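Local atomic coordinates of repeat Five Residue (Rfr) protein or pentapeptide repeat protein (Cyanothece, PDB entry 2O6W), a protein that is of unknown function but folds as a beta helix built from tandem pentapeptide repeats. Residues 102-107 against 120-125. Sequence-based numbering, arbitrary orientation.
Sequences NLQGAN and NANLRG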
# COMPACT_ATOMS: atom_id res chain seq x y z
N ASN A 102 10.60 -1.67 1.41
CA ASN A 102 11.57 -0.86 0.70
C ASN A 102 10.80 0.11 -0.19
O ASN A 102 10.33 -0.26 -1.27
CB ASN A 102 12.48 -1.76 -0.14
CG ASN A 102 13.53 -0.98 -0.89
OD1 ASN A 102 13.70 0.22 -0.67
ND2 ASN A 102 14.25 -1.65 -1.79
N LEU A 103 10.67 1.36 0.27
CA LEU A 103 9.93 2.38 -0.47
C LEU A 103 10.84 3.42 -1.13
O LEU A 103 10.44 4.57 -1.33
CB LEU A 103 8.95 3.08 0.46
CG LEU A 103 7.82 2.22 1.02
CD1 LEU A 103 7.46 2.67 2.43
CD2 LEU A 103 6.61 2.30 0.11
N GLN A 104 12.06 3.02 -1.48
CA GLN A 104 13.02 3.92 -2.09
C GLN A 104 12.50 4.60 -3.35
O GLN A 104 12.13 3.94 -4.32
CB GLN A 104 14.31 3.18 -2.40
CG GLN A 104 15.43 4.07 -2.87
CD GLN A 104 16.75 3.33 -2.93
OE1 GLN A 104 17.31 2.95 -1.89
NE2 GLN A 104 17.25 3.10 -4.14
N GLY A 105 12.48 5.93 -3.31
CA GLY A 105 12.02 6.71 -4.44
C GLY A 105 10.52 6.60 -4.67
O GLY A 105 10.02 7.05 -5.69
N ALA A 106 9.81 6.01 -3.72
CA ALA A 106 8.37 5.85 -3.86
C ALA A 106 7.62 7.16 -3.76
O ALA A 106 8.03 8.07 -3.05
CB ALA A 106 7.85 4.88 -2.81
N ASN A 107 6.51 7.27 -4.48
CA ASN A 107 5.72 8.47 -4.42
C ASN A 107 4.50 8.23 -3.53
O ASN A 107 3.62 7.44 -3.89
CB ASN A 107 5.30 8.87 -5.84
CG ASN A 107 4.33 10.04 -5.85
OD1 ASN A 107 4.38 10.91 -4.99
ND2 ASN A 107 3.45 10.06 -6.84
N ASN A 120 11.45 0.29 10.37
CA ASN A 120 12.60 -0.13 9.58
C ASN A 120 12.40 0.00 8.08
O ASN A 120 13.17 -0.53 7.29
CB ASN A 120 12.94 -1.58 9.92
CG ASN A 120 13.24 -1.77 11.38
OD1 ASN A 120 13.84 -0.90 12.01
ND2 ASN A 120 12.81 -2.89 11.94
N ALA A 121 11.36 0.73 7.69
CA ALA A 121 11.10 0.91 6.28
C ALA A 121 12.14 1.85 5.67
O ALA A 121 12.66 2.74 6.35
CB ALA A 121 9.70 1.46 6.07
N ASN A 122 12.44 1.64 4.39
CA ASN A 122 13.40 2.49 3.68
C ASN A 122 12.67 3.57 2.88
O ASN A 122 12.00 3.28 1.89
CB ASN A 122 14.25 1.65 2.73
CG ASN A 122 15.21 2.50 1.90
OD1 ASN A 122 15.50 3.64 2.27
ND2 ASN A 122 15.71 1.95 0.80
N LEU A 123 12.81 4.82 3.32
CA LEU A 123 12.17 5.95 2.65
C LEU A 123 13.15 6.86 1.92
O LEU A 123 12.86 8.04 1.71
CB LEU A 123 11.38 6.78 3.66
CG LEU A 123 10.02 6.24 4.09
CD1 LEU A 123 10.15 4.82 4.60
CD2 LEU A 123 9.46 7.14 5.18
N ARG A 124 14.30 6.32 1.53
CA ARG A 124 15.30 7.11 0.81
C ARG A 124 14.77 7.61 -0.52
O ARG A 124 14.35 6.82 -1.36
CB ARG A 124 16.56 6.27 0.54
CG ARG A 124 17.39 5.98 1.76
CD ARG A 124 18.67 5.26 1.37
NE ARG A 124 19.49 4.97 2.54
CZ ARG A 124 19.29 3.94 3.36
NH1 ARG A 124 18.30 3.09 3.13
NH2 ARG A 124 20.07 3.77 4.42
N GLY A 125 14.80 8.92 -0.71
CA GLY A 125 14.33 9.49 -1.96
C GLY A 125 12.83 9.47 -2.13
O GLY A 125 12.31 9.99 -3.12
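The carboxamide of Asn122 lies beside that of Asn102, the two pointing the same way with their planes 14° apart. With CG anti to the backbone N (chi1 176°), Asn122 sends ND2 to two acceptors: Asn102 OD1, 3.0 Å away in a weak, bent bond, and Gln104 OE1 at 3.3 Å, which lies close to the Asn122 amide plane. Asn102 OD1 also accepts weakly from Gln104 N. On the other branch, Asn122 OD1 takes Arg124 N at 3.0 Å, closing an Asx turn, and a weak bond from Arg124 NH1, whose stronger partner is Glu142, in a salt bridge. An alanine in place of Asn122 would probably leave Asn102 OD1 and Gln104 OE1 without their shared donor and the turn at Arg124 N unclosed. Backbone bonds link the two coils alongside: Leu103 N donates to Asn122 O and Gly105 N to Arg124 O, both at 2.8 Å. Inward, Leu103 CD1 packs on Leu123 CD1 at 4.1 Å. Successive coils of the pentapeptide-repeat beta helix thus stack in register, asparagine over asparagine and leucine over leucine. Asn102 and Gln104 continue the backbone bonding to Ala81, Leu83 and Glu85 on one side; on the C-terminal side Leu123 O bonds Thr147 OG1 and Gly125 N bonds Asp144 OD1.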